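Extracellular ligand-binding receptor (Rhodopseudomonas palustris, PDB 4F06) probably captures benzoate-type aromatics from lignin breakdown, such as p-hydroxybenzoate, as the solute-binding component of an ABC transporter. Local coordinates at residues Y18-K23 with T235-P240; K141-V146 with Q188-S193. All coordinates share one frame; numbering follows the deposited sequence.

Interaction 1: Y18-K23 with T235-P240; sequences YALFGK and TEPDLP
Leu20 and Pro237 meet across the mouth of the cleft between the two lobes of a type I periplasmic binding protein. Leu20 stands in the first turn of helix 19-36 of one lobe, Pro237 in a short 3-10 turn of the other. From Leu20 CB, which heads toward the second lobe, CG swings anti to the backbone N (chi1 -171°) and carries the branch outward over the gap. Leu20 CG itself is still 4.9 Å from Pro237 CB. Of its two methyls, CD1 turns aside, while CD2 completes the reach, 3.6 Å from Pro237 CB and 3.8 Å from Pro237 CG. The methyl therefore sits on the CB-CG edge of the pyrrolidine ring, an apolar touch at the end of the side chain. Deeper in the cleft, Phe21 and Thr235 form a second, looser bridge. Both pack against Met283, and the Phe21 ring also meets Tyr80; these two residues line the p-hydroxybenzoate pocket in the cleft between the lobes, and the Thr235 side chain lies about 6 Å from that ligand. Pocket wall and interlobe contact are thus continuous here. Thr235 OG1, placed between its backbone N and carbonyl carbon (chi1 62°), faces the rim of the Phe21 ring near the ring plane, with CZ 4.1 Å from OG1.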
loop_
_atom_site.group_PDB
_atom_site.type_symbol
_atom_site.label_atom_id
_atom_site.label_comp_id
_atom_site.label_asym_id
_atom_site.label_seq_id
_atom_site.Cartn_x
_atom_site.Cartn_y
_atom_site.Cartn_z
ATOM N N TYR A 18 -12.284 0.549 7.721
ATOM C CA TYR A 18 -11.149 0.015 6.946
ATOM C C TYR A 18 -10.929 -1.469 7.228
ATOM O O TYR A 18 -9.852 -2.007 6.896
ATOM C CB TYR A 18 -9.875 0.828 7.303
ATOM C CG TYR A 18 -10.034 2.287 6.934
ATOM C CD1 TYR A 18 -9.709 2.754 5.648
ATOM C CD2 TYR A 18 -10.478 3.232 7.885
ATOM C CE1 TYR A 18 -9.852 4.110 5.312
ATOM C CE2 TYR A 18 -10.643 4.568 7.565
ATOM C CZ TYR A 18 -10.324 5.008 6.274
ATOM O OH TYR A 18 -10.438 6.330 5.885
ATOM N N ALA A 19 -11.941 -2.168 7.745
ATOM C CA ALA A 19 -11.792 -3.558 8.174
ATOM C C ALA A 19 -11.298 -4.468 7.069
ATOM O O ALA A 19 -10.564 -5.420 7.347
ATOM C CB ALA A 19 -13.116 -4.088 8.693
ATOM N N LEU A 20 -11.684 -4.223 5.818
ATOM C CA LEU A 20 -11.244 -5.151 4.780
ATOM C C LEU A 20 -9.745 -5.181 4.647
ATOM O O LEU A 20 -9.153 -6.197 4.322
ATOM C CB LEU A 20 -11.883 -4.760 3.432
ATOM C CG LEU A 20 -11.673 -5.809 2.305
ATOM C CD1 LEU A 20 -12.079 -7.247 2.716
ATOM C CD2 LEU A 20 -12.553 -5.404 1.140
ATOM N N PHE A 21 -9.091 -4.038 4.885
ATOM C CA PHE A 21 -7.637 -3.959 4.701
ATOM C C PHE A 21 -6.870 -4.738 5.751
ATOM O O PHE A 21 -5.796 -5.314 5.436
ATOM C CB PHE A 21 -7.179 -2.514 4.592
ATOM C CG PHE A 21 -7.847 -1.857 3.427
ATOM C CD1 PHE A 21 -7.389 -2.123 2.130
ATOM C CD2 PHE A 21 -9.008 -1.074 3.604
ATOM C CE1 PHE A 21 -8.073 -1.595 1.035
ATOM C CE2 PHE A 21 -9.686 -0.553 2.486
ATOM C CZ PHE A 21 -9.213 -0.826 1.212
ATOM N N GLY A 22 -7.352 -4.765 6.992
ATOM C CA GLY A 22 -6.720 -5.602 8.018
ATOM C C GLY A 22 -7.077 -7.062 7.855
ATOM O O GLY A 22 -6.213 -7.951 8.052
ATOM N N LYS A 23 -8.330 -7.344 7.485
ATOM C CA LYS A 23 -8.701 -8.721 7.151
ATOM C C LYS A 23 -7.762 -9.258 6.056
ATOM O O LYS A 23 -7.375 -10.427 6.098
ATOM C CB LYS A 23 -10.146 -8.796 6.656
ATOM C CG LYS A 23 -10.663 -10.192 6.332
ATOM C CD LYS A 23 -12.119 -10.151 5.819
ATOM C CE LYS A 23 -12.712 -11.511 5.509
ATOM N NZ LYS A 23 -14.141 -11.325 5.144
ATOM N N THR A 235 -9.126 0.343 -5.479
ATOM C CA THR A 235 -8.932 -1.029 -5.017
ATOM C C THR A 235 -10.051 -1.938 -5.482
ATOM O O THR A 235 -11.227 -1.558 -5.561
ATOM C CB THR A 235 -8.695 -1.163 -3.519
ATOM O OG1 THR A 235 -9.827 -0.700 -2.805
ATOM C CG2 THR A 235 -7.441 -0.382 -3.100
ATOM N N GLU A 236 -9.681 -3.185 -5.813
ATOM C CA GLU A 236 -10.582 -4.089 -6.504
ATOM C C GLU A 236 -11.929 -4.270 -5.811
ATOM O O GLU A 236 -12.953 -4.310 -6.499
ATOM C CB GLU A 236 -9.878 -5.417 -6.826
ATOM C CG GLU A 236 -8.897 -5.290 -7.990
ATOM C CD GLU A 236 -7.507 -4.833 -7.569
ATOM O OE1 GLU A 236 -7.256 -4.446 -6.367
ATOM O OE2 GLU A 236 -6.638 -4.850 -8.454
ATOM N N PRO A 237 -11.951 -4.456 -4.466
ATOM C CA PRO A 237 -13.283 -4.697 -3.864
ATOM C C PRO A 237 -14.244 -3.537 -3.975
ATOM O O PRO A 237 -15.452 -3.745 -3.843
ATOM C CB PRO A 237 -12.953 -5.002 -2.401
ATOM C CG PRO A 237 -11.536 -5.562 -2.503
ATOM C CD PRO A 237 -10.859 -4.687 -3.517
ATOM N N ASP A 238 -13.752 -2.339 -4.269
ATOM C CA ASP A 238 -14.673 -1.205 -4.491
ATOM C C ASP A 238 -15.037 -1.010 -5.938
ATOM O O ASP A 238 -15.939 -0.228 -6.215
ATOM C CB ASP A 238 -14.163 0.076 -3.854
ATOM C CG ASP A 238 -14.704 0.284 -2.432
ATOM O OD1 ASP A 238 -15.768 -0.284 -2.059
ATOM O OD2 ASP A 238 -14.104 1.076 -1.690
ATOM N N LEU A 239 -14.405 -1.723 -6.872
ATOM C CA LEU A 239 -14.757 -1.525 -8.298
ATOM C C LEU A 239 -16.260 -1.792 -8.532
ATOM O O LEU A 239 -16.899 -0.997 -9.207
ATOM C CB LEU A 239 -13.857 -2.340 -9.230
ATOM C CG LEU A 239 -12.391 -1.840 -9.261
ATOM C CD1 LEU A 239 -11.608 -2.742 -10.209
ATOM C CD2 LEU A 239 -12.273 -0.383 -9.702
ATOM N N PRO A 240 -16.845 -2.867 -7.962
ATOM C CA PRO A 240 -18.288 -3.074 -8.204
ATOM C C PRO A 240 -19.157 -2.010 -7.560
ATOM O O PRO A 240 -20.324 -1.825 -7.969
ATOM C CB PRO A 240 -18.579 -4.424 -7.535
ATOM C CG PRO A 240 -17.273 -5.122 -7.450
ATOM C CD PRO A 240 -16.223 -4.031 -7.306
#

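Interaction 2: K141-V146 with Q188-S193; sequences KVAIAV and QRIKNS
Ala143 on strand 141-147 and Ile190 on helix 184-193 supply the apolar core of this contact. The Ala143 methyl fits between the two branches of Ile190, with CB 4.1 Å from Ile190 CG1 and also 4.1 Å from CG2. Ile190 straddles it because CG2 lies anti to the backbone N while CG1 stands beside that N (chi1 -67°). The small alanine lets the backbones come close, 6.4 Å between Ala143 CA and Ile190 CA. Farther along the strand, Ala145 CB is loosely covered by the same isoleucine. Leu220 and Ile198 also touch Ile190, extending the greasy patch.

One polar side chain borders this core: Ser193 OG lies 4.2 Å from Ala143 CB, a van der Waals neighbour. Its hydroxyl is engaged locally, donating to a lone pair of Ile190 O in the carbonyl plane at 2.6 Å from OG to O, and accepting from Ala195 N just beyond. Ile190 O is gripped a second time by Ser193 N, and these bonds hold Ser193 against the carbonyl three residues back. On the exposed side of the helix, Gln188 NE2 bonds to Asn192 OD1 at 3.0 Å; the bond is bent (139°), and the nitrogen lies 38° above the plane of the Asn192 carbonyl.

Backbone bonds set the strand between its parallel neighbours, Val142 pairing with Val171 and Ala143 with Phe199. Its other face, through Val142 and Ile144, packs on Phe159 of helix 150-165. Helices thus cover the sheet from both sides, and helix 184-193 passes over strand 141-147 as the connection of a right-handed beta-alpha-beta crossover from strand 169-176 to strand 197-201, the three-layer, Rossmann-like architecture of periplasmic binding protein lobes.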
loop_
_atom_site.group_PDB
_atom_site.type_symbol
_atom_site.label_atom_id
_atom_site.label_comp_id
_atom_site.label_asym_id
_atom_site.label_seq_id
_atom_site.Cartn_x
_atom_site.Cartn_y
_atom_site.Cartn_z
ATOM N N LYS A 141 -2.680 20.790 -17.810
ATOM C CA LYS A 141 -2.984 21.471 -16.554
ATOM C C LYS A 141 -3.657 20.481 -15.593
ATOM O O LYS A 141 -4.737 19.960 -15.881
ATOM C CB LYS A 141 -3.909 22.654 -16.820
ATOM C CG LYS A 141 -3.242 23.743 -17.666
ATOM C CD LYS A 141 -4.174 24.958 -17.781
ATOM C CE LYS A 141 -3.699 25.962 -18.822
ATOM N NZ LYS A 141 -2.254 26.293 -18.762
ATOM N N VAL A 142 -3.005 20.209 -14.465
ATOM C CA VAL A 142 -3.486 19.207 -13.520
ATOM C C VAL A 142 -3.936 19.856 -12.219
ATOM O O VAL A 142 -3.281 20.794 -11.726
ATOM C CB VAL A 142 -2.381 18.160 -13.247
ATOM C CG1 VAL A 142 -2.718 17.284 -12.034
ATOM C CG2 VAL A 142 -2.199 17.263 -14.478
ATOM N N ALA A 143 -5.070 19.379 -11.683
ATOM C CA ALA A 143 -5.486 19.698 -10.319
ATOM C C ALA A 143 -5.127 18.501 -9.441
ATOM O O ALA A 143 -5.545 17.354 -9.722
ATOM C CB ALA A 143 -7.006 19.911 -10.261
ATOM N N ILE A 144 -4.328 18.768 -8.407
ATOM C CA ILE A 144 -3.994 17.742 -7.417
ATOM C C ILE A 144 -4.959 17.809 -6.245
ATOM O O ILE A 144 -5.174 18.898 -5.721
ATOM C CB ILE A 144 -2.538 17.905 -6.912
ATOM C CG1 ILE A 144 -1.513 17.764 -8.072
ATOM C CG2 ILE A 144 -2.247 16.955 -5.746
ATOM C CD1 ILE A 144 -0.083 18.100 -7.667
ATOM N N ALA A 145 -5.470 16.662 -5.815
ATOM C CA ALA A 145 -6.318 16.624 -4.627
ATOM C C ALA A 145 -5.814 15.444 -3.795
ATOM O O ALA A 145 -5.872 14.288 -4.257
ATOM C CB ALA A 145 -7.793 16.407 -4.982
ATOM N N VAL A 146 -5.287 15.714 -2.589
ATOM C CA VAL A 146 -4.762 14.642 -1.770
ATOM C C VAL A 146 -5.263 14.762 -0.353
ATOM O O VAL A 146 -5.501 15.891 0.135
ATOM C CB VAL A 146 -3.210 14.649 -1.716
ATOM C CG1 VAL A 146 -2.627 14.347 -3.075
ATOM C CG2 VAL A 146 -2.642 15.961 -1.144
ATOM N N GLN A 188 -16.382 21.131 -7.574
ATOM C CA GLN A 188 -16.695 22.433 -8.153
ATOM C C GLN A 188 -15.422 23.265 -8.289
ATOM O O GLN A 188 -15.250 23.964 -9.282
ATOM C CB GLN A 188 -17.730 23.179 -7.305
ATOM C CG GLN A 188 -18.160 24.512 -7.923
ATOM C CD GLN A 188 -18.801 24.310 -9.292
ATOM O OE1 GLN A 188 -19.692 23.447 -9.467
ATOM N NE2 GLN A 188 -18.352 25.091 -10.275
ATOM N N ARG A 189 -14.547 23.210 -7.286
ATOM C CA ARG A 189 -13.293 23.954 -7.326
ATOM C C ARG A 189 -12.424 23.432 -8.488
ATOM O O ARG A 189 -11.840 24.219 -9.242
ATOM C CB ARG A 189 -12.564 23.816 -5.990
ATOM C CG ARG A 189 -13.178 24.682 -4.889
ATOM C CD ARG A 189 -12.624 24.354 -3.516
ATOM N NE ARG A 189 -11.202 24.683 -3.411
ATOM C CZ ARG A 189 -10.424 24.325 -2.393
ATOM N NH1 ARG A 189 -10.911 23.596 -1.388
ATOM N NH2 ARG A 189 -9.154 24.680 -2.392
ATOM N N ILE A 190 -12.380 22.106 -8.659
ATOM C CA ILE A 190 -11.645 21.517 -9.775
ATOM C C ILE A 190 -12.226 21.947 -11.124
ATOM O O ILE A 190 -11.451 22.325 -12.035
ATOM C CB ILE A 190 -11.555 19.999 -9.623
ATOM C CG1 ILE A 190 -10.683 19.677 -8.404
ATOM C CG2 ILE A 190 -10.979 19.393 -10.909
ATOM C CD1 ILE A 190 -10.706 18.213 -7.966
ATOM N N LYS A 191 -13.558 21.904 -11.272
ATOM C CA LYS A 191 -14.182 22.412 -12.513
ATOM C C LYS A 191 -13.679 23.815 -12.795
ATOM O O LYS A 191 -13.213 24.118 -13.899
ATOM C CB LYS A 191 -15.709 22.469 -12.404
ATOM C CG LYS A 191 -16.422 21.129 -12.460
ATOM C CD LYS A 191 -17.935 21.357 -12.469
ATOM C CE LYS A 191 -18.731 20.104 -12.122
ATOM N NZ LYS A 191 -20.219 20.282 -12.214
ATOM N N ASN A 192 -13.752 24.660 -11.770
ATOM C CA ASN A 192 -13.417 26.088 -11.915
ATOM C C ASN A 192 -11.971 26.334 -12.303
ATOM O O ASN A 192 -11.658 27.363 -12.880
ATOM C CB ASN A 192 -13.685 26.857 -10.604
ATOM C CG ASN A 192 -15.160 26.983 -10.276
ATOM O OD1 ASN A 192 -16.024 26.718 -11.117
ATOM N ND2 ASN A 192 -15.459 27.380 -9.027
ATOM N N SER A 193 -11.103 25.378 -12.001
ATOM C CA SER A 193 -9.658 25.518 -12.233
ATOM C C SER A 193 -9.304 25.408 -13.709
ATOM O O SER A 193 -8.242 25.851 -14.114
ATOM C CB SER A 193 -8.882 24.439 -11.459
ATOM O OG SER A 193 -8.954 23.189 -12.131
#

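From the N terminus the chain builds strand 5-12 and enters helix 19-36; residues 18-23, at its start, meet a partner more than two hundred residues later. It completes most of the first lobe, crosses over and lays down strand 141-147. After one more helix and strand, 188-193 returns to that strand, so interaction 2 closes a short loop within the second lobe. The chain then runs on to 235-240, where interaction 1 closes the long loop. Interaction 2 is nested within interaction 1, without crossing. Their centres lie 27 Å apart: one joins helix to sheet inside a lobe, the other spans both lobes beside the ligand cleft.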